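Local atomic coordinates of tegument protein VP22 (Human herpesvirus 1, PDB entry 4XAL), a protein that serves as a tegument protein that takes part in late viral mRNA accumulation and translation, modulates the virion host shutoff RNase and stabilises microtubules in infected cells. Residues Gln69-Ser74 / Glu80-Leu85. Sequence-based numbering, arbitrary orientation.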
ATOM      1  N   GLN A  69      -6.813  -9.598  10.914  1.00 19.72           N
ATOM      2  CA  GLN A  69      -8.200  -9.839  11.308  1.00 19.90           C
ATOM      3  C   GLN A  69      -8.585 -11.291  11.081  1.00 23.93           C
ATOM      4  O   GLN A  69      -9.124 -11.956  11.979  1.00 18.56           O
ATOM      5  CB  GLN A  69      -9.141  -8.915  10.528  1.00 26.75           C
ATOM      6  CG  GLN A  69     -10.615  -9.149  10.815  1.00 37.98           C
ATOM      7  CD  GLN A  69     -11.493  -8.001  10.333  1.00 54.11           C
ATOM      8  OE1 GLN A  69     -11.707  -7.026  11.054  1.00 62.78           O
ATOM      9  NE2 GLN A  69     -12.003  -8.115   9.110  1.00 56.26           N
ATOM     10  N   LEU A  70      -8.295 -11.778   9.880  1.00 17.07           N
ATOM     11  CA  LEU A  70      -8.578 -13.157   9.520  1.00 20.26           C
ATOM     12  C   LEU A  70      -7.829 -14.140  10.423  1.00 20.13           C
ATOM     13  O   LEU A  70      -8.396 -15.144  10.873  1.00 16.16           O
ATOM     14  CB  LEU A  70      -8.216 -13.402   8.052  1.00 18.13           C
ATOM     15  CG  LEU A  70      -8.290 -14.843   7.568  1.00 20.67           C
ATOM     16  CD1 LEU A  70      -9.725 -15.335   7.622  1.00 27.44           C
ATOM     17  CD2 LEU A  70      -7.741 -14.928   6.155  1.00 23.46           C
ATOM     18  N   TRP A  71      -6.556 -13.860  10.680  1.00 15.69           N
ATOM     19  CA  TRP A  71      -5.763 -14.708  11.568  1.00 16.59           C
ATOM     20  C   TRP A  71      -6.354 -14.750  12.980  1.00 20.27           C
ATOM     21  O   TRP A  71      -6.512 -15.820  13.569  1.00 18.36           O
ATOM     22  CB  TRP A  71      -4.320 -14.212  11.625  1.00 18.10           C
ATOM     23  CG  TRP A  71      -3.436 -15.017  12.518  1.00 16.57           C
ATOM     24  CD1 TRP A  71      -3.348 -14.940  13.876  1.00 16.60           C
ATOM     25  CD2 TRP A  71      -2.492 -16.012  12.106  1.00 15.93           C
ATOM     26  NE1 TRP A  71      -2.404 -15.837  14.339  1.00 18.61           N
ATOM     27  CE2 TRP A  71      -1.873 -16.508  13.269  1.00 15.58           C
ATOM     28  CE3 TRP A  71      -2.121 -16.537  10.862  1.00 14.04           C
ATOM     29  CZ2 TRP A  71      -0.887 -17.494  13.229  1.00 15.68           C
ATOM     30  CZ3 TRP A  71      -1.147 -17.520  10.826  1.00 12.60           C
ATOM     31  CH2 TRP A  71      -0.549 -17.992  12.003  1.00 15.09           C
ATOM     32  N   ASP A  72      -6.663 -13.578  13.518  1.00 18.72           N
ATOM     33  CA  ASP A  72      -7.191 -13.462  14.872  1.00 25.18           C
ATOM     34  C   ASP A  72      -8.522 -14.187  15.056  1.00 23.40           C
ATOM     35  O   ASP A  72      -8.776 -14.756  16.116  1.00 29.39           O
ATOM     36  CB  ASP A  72      -7.350 -11.990  15.250  1.00 23.10           C
ATOM     37  CG  ASP A  72      -6.028 -11.326  15.570  1.00 24.70           C
ATOM     38  OD1 ASP A  72      -4.999 -12.036  15.650  1.00 27.18           O
ATOM     39  OD2 ASP A  72      -6.020 -10.100  15.764  1.00 27.38           O
ATOM     40  N   MET A  73      -9.364 -14.155  14.030  1.00 19.57           N
ATOM     41  CA  MET A  73     -10.655 -14.844  14.054  1.00 24.65           C
ATOM     42  C   MET A  73     -10.513 -16.366  13.979  1.00 28.53           C
ATOM     43  O   MET A  73     -11.319 -17.109  14.544  1.00 23.64           O
ATOM     44  CB  MET A  73     -11.525 -14.368  12.892  1.00 28.03           C
ATOM     45  CG  MET A  73     -12.068 -12.954  13.053  1.00 33.38           C
ATOM     46  SD  MET A  73     -12.702 -12.306  11.492  1.00 51.74           S
ATOM     47  CE  MET A  73     -13.237 -13.812  10.687  1.00 44.17           C
ATOM     48  N   SER A  74      -9.492 -16.811  13.256  1.00 21.15           N
ATOM     49  CA  SER A  74      -9.212 -18.233  13.058  1.00 20.67           C
ATOM     50  C   SER A  74      -8.440 -18.837  14.221  1.00 21.04           C
ATOM     51  O   SER A  74      -8.678 -19.984  14.612  1.00 18.80           O
ATOM     52  CB  SER A  74      -8.410 -18.436  11.774  1.00 20.15           C
ATOM     53  OG  SER A  74      -9.129 -17.974  10.652  1.00 27.32           O
ATOM     54  N   GLU A  80      -1.674 -28.033  10.747  1.00 17.85           N
ATOM     55  CA  GLU A  80      -2.885 -28.431  10.044  1.00 18.28           C
ATOM     56  C   GLU A  80      -3.899 -27.285   9.991  1.00 15.55           C
ATOM     57  O   GLU A  80      -4.554 -27.080   8.963  1.00 17.96           O
ATOM     58  CB  GLU A  80      -3.509 -29.664  10.712  1.00 24.75           C
ATOM     59  CG  GLU A  80      -4.884 -30.058  10.167  1.00 30.93           C
ATOM     60  CD  GLU A  80      -4.906 -30.292   8.658  1.00 39.98           C
ATOM     61  OE1 GLU A  80      -3.857 -30.642   8.072  1.00 42.67           O
ATOM     62  OE2 GLU A  80      -5.993 -30.138   8.052  1.00 38.81           O
ATOM     63  N   ASP A  81      -4.049 -26.560  11.098  1.00 14.61           N
ATOM     64  CA  ASP A  81      -4.918 -25.374  11.117  1.00 15.06           C
ATOM     65  C   ASP A  81      -4.477 -24.399  10.039  1.00 16.56           C
ATOM     66  O   ASP A  81      -5.279 -23.768   9.343  1.00 16.47           O
ATOM     67  CB  ASP A  81      -4.844 -24.634  12.452  1.00 15.20           C
ATOM     68  CG  ASP A  81      -5.566 -25.344  13.572  1.00 16.30           C
ATOM     69  OD1 ASP A  81      -6.223 -26.372  13.317  1.00 19.19           O
ATOM     70  OD2 ASP A  81      -5.468 -24.834  14.699  1.00 16.61           O
ATOM     71  N   LEU A  82      -3.169 -24.238   9.960  1.00 14.94           N
ATOM     72  CA  LEU A  82      -2.598 -23.224   9.084  1.00 14.01           C
ATOM     73  C   LEU A  82      -2.818 -23.605   7.632  1.00 15.86           C
ATOM     74  O   LEU A  82      -3.188 -22.767   6.813  1.00 16.77           O
ATOM     75  CB  LEU A  82      -1.117 -23.051   9.411  1.00 14.94           C
ATOM     76  CG  LEU A  82      -0.368 -22.016   8.584  1.00 17.17           C
ATOM     77  CD1 LEU A  82      -1.089 -20.670   8.667  1.00 17.51           C
ATOM     78  CD2 LEU A  82       1.049 -21.926   9.130  1.00 18.04           C
ATOM     79  N   ASN A  83      -2.611 -24.881   7.313  1.00 14.36           N
ATOM     80  CA  ASN A  83      -2.923 -25.407   5.988  1.00 19.63           C
ATOM     81  C   ASN A  83      -4.360 -25.093   5.585  1.00 19.71           C
ATOM     82  O   ASN A  83      -4.635 -24.704   4.451  1.00 18.59           O
ATOM     83  CB  ASN A  83      -2.689 -26.921   5.954  1.00 22.59           C
ATOM     84  CG  ASN A  83      -2.893 -27.520   4.576  1.00 35.18           C
ATOM     85  OD1 ASN A  83      -2.350 -27.024   3.587  1.00 43.26           O
ATOM     86  ND2 ASN A  83      -3.665 -28.602   4.504  1.00 43.71           N
ATOM     87  N   GLU A  84      -5.282 -25.281   6.524  1.00 15.95           N
ATOM     88  CA  GLU A  84      -6.685 -24.971   6.291  1.00 15.93           C
ATOM     89  C   GLU A  84      -6.900 -23.481   6.040  1.00 15.65           C
ATOM     90  O   GLU A  84      -7.646 -23.082   5.126  1.00 16.20           O
ATOM     91  CB  GLU A  84      -7.525 -25.436   7.490  1.00 17.43           C
ATOM     92  CG  GLU A  84      -7.579 -26.950   7.613  1.00 18.40           C
ATOM     93  CD  GLU A  84      -7.883 -27.430   9.019  1.00 22.61           C
ATOM     94  OE1 GLU A  84      -8.179 -26.605   9.903  1.00 20.67           O
ATOM     95  OE2 GLU A  84      -7.810 -28.652   9.252  1.00 31.08           O
ATOM     96  N   LEU A  85      -6.267 -22.656   6.864  1.00 14.21           N
ATOM     97  CA  LEU A  85      -6.453 -21.211   6.755  1.00 15.07           C
ATOM     98  C   LEU A  85      -5.935 -20.708   5.406  1.00 16.26           C
ATOM     99  O   LEU A  85      -6.572 -19.874   4.759  1.00 16.58           O
ATOM    100  CB  LEU A  85      -5.754 -20.488   7.904  1.00 15.70           C
ATOM    101  CG  LEU A  85      -5.718 -18.961   7.808  1.00 16.86           C
ATOM    102  CD1 LEU A  85      -7.123 -18.382   7.948  1.00 20.31           C
ATOM    103  CD2 LEU A  85      -4.782 -18.368   8.850  1.00 17.44           C
TER
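With CG anti to the backbone N in both residues (chi1 172° in Leu85, 180° in Trp71), the branched end of Leu85 extends to the helix of Gln69-Ser74, while the indole swings out to the helix of Glu80-Leu85. The two methyls of Leu85 divide the work. Leu85 CD1 enters between Leu70 and Ser74, one helical turn apart, lying 3.7 Å from Leu70 CG and 3.4 Å from Ser74 OG; the Leu70 and Leu85 side chains run past each other in opposite senses. Leu85 CD2 instead meets the six-membered ring of Trp71, 3.8 Å from Trp71 CE3, with the two side chains nearly perpendicular. Farther along that ring, Trp71 CZ3 lies 3.8 Å from Leu82 CD1, a contact made by the outer end of the indole. Ser74 OG, though beside a methyl, donates to Leu70 O over 2.9 Å; this carbonyl also accepts from Ser74 N, and the two donors arrive from opposite faces of its plane. The axes of the two short segments come no closer than 11.6 Å, with 135° between their N-to-C directions, and just 206 Å² is buried, evidence that side-chain ends bridge the gap. Pro76, in the connecting loop, touches Trp71 and Leu85. Leu82 and Leu85 belong to a probable nuclear export signal. The arrangement is that of two helices joined by a short loop, a roughly antiparallel helical hairpin, here folding helix 79-88 back on the end of long helix 41-74 in the VP22 core domain.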